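Local structure of ABC transporter substrate-binding protein-branched chain amino acid transport (Streptococcus pneumoniae, 4GNR) at residues F128-Y136 and V345-P353. The protein binds isoleucine and, as a LivJ-type substrate-binding protein, probably delivers branched-chain amino acids to an ABC transporter. Sequence-based numbering, arbitrary orientation.
Sequences FQGKIISNY and VEAAEVVKP
In the lobe built on the mixed sheet of this periplasmic-binding-protein fold, the C-terminal edge strand and the tail beyond it lie against helix 126-139, where Phe128, Ile132 and Tyr136 meet Pro353, Val351 and Glu349 in turn. The axes of helix 128-136 and strand 345-351 come within 10.7 Å, with 119° between their N-to-C directions. Farthest along the helix, in the conformer of Glu349 given here, Tyr136 OH donates a hydrogen bond to Glu349 OE1 (2.6 Å), meeting the syn side of the carboxylate slightly out of its plane. In that conformer the carboxylate sits at the edge of the phenol ring, their planes 61° apart. Tyr136 reaches it because its ring swings anti to the backbone N (chi1 -168°). One turn back, Ile132 uses both branches: CG2 rests on Val351 CG2 at 3.6 Å, while CG1 packs on the Lys352-Pro353 peptide. At the chain end, Pro353 CD lies 3.5 Å from Phe128 CE1, and Ile132 CD1, one turn on in the same helix, sits over one face of the Phe128 ring, near its rim; Lys131 runs its aliphatic chain past Pro353 CB. The terminal carboxylate takes a weak bond from Asn135 ND2 to Pro353 OXT (3.0 Å), and a water links the same ND2 to Lys352 O. Gln129 OE1 accepts a hydrogen bond from the backbone N of Asp229, a residue of the isoleucine pocket. A helix packed against the antiparallel edge strand of the mixed sheet, the C-terminal tail laid along it, forms part of one alpha/beta lobe of the two-lobed periplasmic-binding-protein fold.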
ATOM      1  N   PHE A 128      11.924   0.554   6.291  1.00  8.22           N
ATOM      2  CA  PHE A 128      12.366  -0.473   5.325  1.00  7.93           C
ATOM      3  C   PHE A 128      12.364   0.147   3.915  1.00  7.11           C
ATOM      4  O   PHE A 128      13.339  -0.006   3.167  1.00  7.56           O
ATOM      5  CB  PHE A 128      11.391  -1.654   5.498  1.00  8.05           C
ATOM      6  CG  PHE A 128      11.384  -2.743   4.443  1.00  7.92           C
ATOM      7  CD1 PHE A 128      11.948  -3.981   4.677  1.00 10.78           C
ATOM      8  CD2 PHE A 128      10.660  -2.582   3.280  1.00  7.63           C
ATOM      9  CE1 PHE A 128      11.823  -5.004   3.740  1.00 12.00           C
ATOM     10  CE2 PHE A 128      10.523  -3.602   2.371  1.00  8.19           C
ATOM     11  CZ  PHE A 128      11.108  -4.820   2.616  1.00  9.71           C
ATOM     12  N   GLN A 129      11.290   0.861   3.538  1.00  7.04           N
ATOM     13  CA  GLN A 129      11.240   1.485   2.223  1.00  6.88           C
ATOM     14  C   GLN A 129      12.370   2.503   2.008  1.00  6.81           C
ATOM     15  O   GLN A 129      13.012   2.533   0.961  1.00  7.25           O
ATOM     16  CB  GLN A 129       9.901   2.157   1.940  1.00  7.11           C
ATOM     17  CG  GLN A 129       8.728   1.192   1.929  1.00  7.10           C
ATOM     18  CD  GLN A 129       7.528   1.797   1.222  1.00  7.42           C
ATOM     19  OE1 GLN A 129       7.510   1.899  -0.004  1.00  8.45           O
ATOM     20  NE2 GLN A 129       6.509   2.165   1.980  1.00  9.32           N
ATOM     21  N   GLY A 130      12.581   3.363   2.997  1.00  7.24           N
ATOM     22  CA  GLY A 130      13.628   4.392   2.851  1.00  7.38           C
ATOM     23  C   GLY A 130      15.022   3.808   2.694  1.00  7.74           C
ATOM     24  O   GLY A 130      15.847   4.330   1.939  1.00  8.30           O
ATOM     25  N   LYS A 131      15.284   2.724   3.413  1.00  7.85           N
ATOM     26  CA  LYS A 131      16.583   2.032   3.337  1.00  8.35           C
ATOM     27  C   LYS A 131      16.781   1.417   1.958  1.00  7.66           C
ATOM     28  O   LYS A 131      17.850   1.518   1.370  1.00  8.79           O
ATOM     29  CB  LYS A 131      16.681   0.939   4.412  1.00  9.58           C
ATOM     30  CG  LYS A 131      16.784   1.427   5.826  1.00 11.69           C
ATOM     31  CD  LYS A 131      16.621   0.296   6.821  1.00 14.37           C
ATOM     32  CE  LYS A 131      16.680   0.746   8.243  1.00 18.10           C
ATOM     33  NZ  LYS A 131      16.324  -0.421   9.067  1.00 21.69           N
ATOM     34  N   ILE A 132      15.731   0.760   1.461  1.00  7.59           N
ATOM     35  CA  ILE A 132      15.794   0.160   0.127  1.00  7.46           C
ATOM     36  C   ILE A 132      16.027   1.246  -0.930  1.00  7.22           C
ATOM     37  O   ILE A 132      16.839   1.075  -1.841  1.00  8.44           O
ATOM     38  CB  ILE A 132      14.531  -0.631  -0.157  1.00  7.94           C
ATOM     39  CG1 ILE A 132      14.564  -1.948   0.648  1.00  8.40           C
ATOM     40  CG2 ILE A 132      14.389  -0.895  -1.655  1.00  9.99           C
ATOM     41  CD1 ILE A 132      13.221  -2.687   0.571  1.00  9.83           C
ATOM     42  N   ILE A 133      15.285   2.352  -0.836  1.00  7.14           N
ATOM     43  CA  ILE A 133      15.459   3.425  -1.807  1.00  7.27           C
ATOM     44  C   ILE A 133      16.908   3.941  -1.764  1.00  7.72           C
ATOM     45  O   ILE A 133      17.541   4.138  -2.801  1.00  8.66           O
ATOM     46  CB  ILE A 133      14.410   4.533  -1.602  1.00  7.92           C
ATOM     47  CG1 ILE A 133      13.008   4.004  -1.967  1.00  7.74           C
ATOM     48  CG2 ILE A 133      14.748   5.761  -2.448  1.00  8.94           C
ATOM     49  CD1 ILE A 133      11.854   4.891  -1.494  1.00 10.03           C
ATOM     50  N   SER A 134      17.424   4.204  -0.576  1.00  7.88           N
ATOM     51  CA  SER A 134      18.827   4.652  -0.449  1.00  8.66           C
ATOM     52  C   SER A 134      19.804   3.650  -1.083  1.00  8.82           C
ATOM     53  O   SER A 134      20.676   4.018  -1.881  1.00  9.84           O
ATOM     54  CB  SER A 134      19.206   4.868   1.007  1.00  9.69           C
ATOM     55  OG  SER A 134      20.540   5.342   1.127  1.00 11.97           O
ATOM     56  N   ASN A 135      19.659   2.371  -0.747  1.00  8.91           N
ATOM     57  CA  ASN A 135      20.561   1.363  -1.315  1.00  9.51           C
ATOM     58  C   ASN A 135      20.463   1.298  -2.839  1.00  9.43           C
ATOM     59  O   ASN A 135      21.467   1.190  -3.536  1.00 10.53           O
ATOM     60  CB  ASN A 135      20.234  -0.037  -0.757  1.00 10.85           C
ATOM     61  CG  ASN A 135      20.507  -0.200   0.731  1.00 13.03           C
ATOM     62  OD1 ASN A 135      21.204   0.605   1.353  1.00 16.54           O
ATOM     63  ND2 ASN A 135      19.968  -1.282   1.301  1.00 17.02           N
ATOM     64  N   TYR A 136      19.239   1.348  -3.347  1.00  9.05           N
ATOM     65  CA  TYR A 136      19.009   1.203  -4.787  1.00  8.84           C
ATOM     66  C   TYR A 136      19.564   2.399  -5.561  1.00  9.32           C
ATOM     67  O   TYR A 136      20.263   2.262  -6.582  1.00 10.41           O
ATOM     68  CB  TYR A 136      17.514   1.001  -5.074  1.00  9.30           C
ATOM     69  CG  TYR A 136      17.253   0.566  -6.481  1.00  9.34           C
ATOM     70  CD1 TYR A 136      17.033   1.488  -7.505  1.00 10.07           C
ATOM     71  CD2 TYR A 136      17.287  -0.778  -6.816  1.00  9.55           C
ATOM     72  CE1 TYR A 136      16.817   1.070  -8.816  1.00 10.30           C
ATOM     73  CE2 TYR A 136      17.073  -1.212  -8.127  1.00 10.61           C
ATOM     74  CZ  TYR A 136      16.850  -0.277  -9.127  1.00 10.69           C
ATOM     75  OH  TYR A 136      16.649  -0.651 -10.439  1.00 12.89           O
ATOM     76  N   VAL A 345       5.711  -1.454 -16.546  1.00 13.25           N
ATOM     77  CA  VAL A 345       6.765  -2.090 -15.749  1.00 13.13           C
ATOM     78  C   VAL A 345       7.477  -3.085 -16.672  1.00 13.37           C
ATOM     79  O   VAL A 345       6.873  -4.037 -17.180  1.00 16.01           O
ATOM     80  CB  VAL A 345       6.246  -2.748 -14.467  1.00 13.39           C
ATOM     81  CG1 VAL A 345       7.344  -3.546 -13.779  1.00 14.53           C
ATOM     82  CG2 VAL A 345       5.690  -1.683 -13.529  1.00 14.59           C
ATOM     83  N   GLU A 346       8.763  -2.861 -16.865  0.50 13.19           N
ATOM     84  CA  GLU A 346       9.577  -3.702 -17.737  0.50 14.13           C
ATOM     85  C   GLU A 346      10.470  -4.678 -16.992  0.50 14.23           C
ATOM     86  O   GLU A 346      10.815  -5.742 -17.524  0.50 14.90           O
ATOM     87  CB  GLU A 346      10.424  -2.798 -18.652  0.50 14.58           C
ATOM     88  CG  GLU A 346       9.582  -1.987 -19.660  0.50 14.15           C
ATOM     89  CD  GLU A 346      10.397  -1.053 -20.545  0.50 15.40           C
ATOM     90  OE1 GLU A 346      11.504  -0.636 -20.135  0.50 16.19           O
ATOM     91  OE2 GLU A 346       9.902  -0.706 -21.636  0.50 18.90           O
ATOM     92  N   ALA A 347      10.732  -4.381 -15.727  1.00 14.21           N
ATOM     93  CA  ALA A 347      11.636  -5.196 -14.912  1.00 14.23           C
ATOM     94  C   ALA A 347      11.269  -5.050 -13.451  1.00 12.40           C
ATOM     95  O   ALA A 347      10.695  -4.042 -13.046  1.00 11.42           O
ATOM     96  CB  ALA A 347      13.108  -4.784 -15.118  1.00 15.37           C
ATOM     97  N   ALA A 348      11.559  -6.092 -12.690  1.00 12.14           N
ATOM     98  CA  ALA A 348      11.332  -6.105 -11.256  1.00 11.66           C
ATOM     99  C   ALA A 348      12.561  -6.789 -10.643  1.00 10.95           C
ATOM    100  O   ALA A 348      13.070  -7.769 -11.193  1.00 13.44           O
ATOM    101  CB  ALA A 348      10.043  -6.846 -10.879  1.00 13.31           C
ATOM    102  N   GLU A 349      13.054  -6.231  -9.534  0.50  9.32           N
ATOM    103  CA  GLU A 349      14.231  -6.733  -8.785  0.50  9.53           C
ATOM    104  C   GLU A 349      13.889  -6.922  -7.308  0.50  9.18           C
ATOM    105  O   GLU A 349      13.494  -5.957  -6.652  0.50  9.28           O
ATOM    106  CB  GLU A 349      15.386  -5.719  -8.879  0.50  9.83           C
ATOM    107  CG  GLU A 349      15.866  -5.469 -10.298  0.50 10.60           C
ATOM    108  CD  GLU A 349      16.803  -4.271 -10.375  0.50 12.22           C
ATOM    109  OE1 GLU A 349      16.338  -3.228 -10.864  0.50  9.55           O
ATOM    110  OE2 GLU A 349      17.935  -4.308  -9.839  0.50 15.08           O
ATOM    111  N   VAL A 350      14.076  -8.133  -6.779  1.00  9.83           N
ATOM    112  CA  VAL A 350      13.808  -8.377  -5.357  1.00  9.85           C
ATOM    113  C   VAL A 350      14.844  -7.570  -4.572  1.00  9.79           C
ATOM    114  O   VAL A 350      16.031  -7.652  -4.843  1.00 12.04           O
ATOM    115  CB  VAL A 350      13.894  -9.859  -4.994  1.00 10.62           C
ATOM    116  CG1 VAL A 350      13.781 -10.057  -3.501  1.00 11.97           C
ATOM    117  CG2 VAL A 350      12.809 -10.630  -5.739  1.00 12.83           C
ATOM    118  N   VAL A 351      14.366  -6.806  -3.594  1.00  9.31           N
ATOM    119  CA  VAL A 351      15.195  -5.940  -2.778  1.00  9.68           C
ATOM    120  C   VAL A 351      14.840  -6.050  -1.313  1.00  9.57           C
ATOM    121  O   VAL A 351      13.703  -6.319  -0.965  1.00  9.70           O
ATOM    122  CB  VAL A 351      15.055  -4.444  -3.231  1.00 10.27           C
ATOM    123  CG1 VAL A 351      15.729  -4.208  -4.579  1.00 12.35           C
ATOM    124  CG2 VAL A 351      13.586  -4.013  -3.276  1.00 10.07           C
ATOM    125  N   LYS A 352      15.840  -5.842  -0.471  1.00 10.28           N
ATOM    126  CA  LYS A 352      15.637  -5.864   0.978  1.00 11.27           C
ATOM    127  C   LYS A 352      16.662  -4.867   1.555  1.00 10.41           C
ATOM    128  O   LYS A 352      17.662  -4.574   0.917  1.00 12.15           O
ATOM    129  CB  LYS A 352      15.806  -7.272   1.555  1.00 12.68           C
ATOM    130  CG  LYS A 352      17.203  -7.825   1.379  1.00 13.81           C
ATOM    131  CD  LYS A 352      17.372  -9.255   1.901  1.00 13.79           C
ATOM    132  CE  LYS A 352      18.802  -9.725   1.696  1.00 14.50           C
ATOM    133  NZ  LYS A 352      19.062 -11.103   2.171  1.00 15.98           N
ATOM    134  N   PRO A 353      16.439  -4.349   2.773  1.00 11.14           N
ATOM    135  CA  PRO A 353      17.406  -3.413   3.338  1.00 13.01           C
ATOM    136  C   PRO A 353      18.771  -4.017   3.542  1.00 13.72           C
ATOM    137  O   PRO A 353      18.880  -5.233   3.694  1.00 15.49           O
ATOM    138  CB  PRO A 353      16.815  -3.068   4.695  1.00 13.68           C
ATOM    139  CG  PRO A 353      15.407  -3.309   4.569  1.00 13.18           C
ATOM    140  CD  PRO A 353      15.264  -4.482   3.629  1.00 11.63           C
ATOM    141  OXT PRO A 353      19.750  -3.262   3.560  1.00 16.82           O
TER
HETATM  142  O   HOH W   1      18.758  -2.799  -0.487  1.00 57.94           O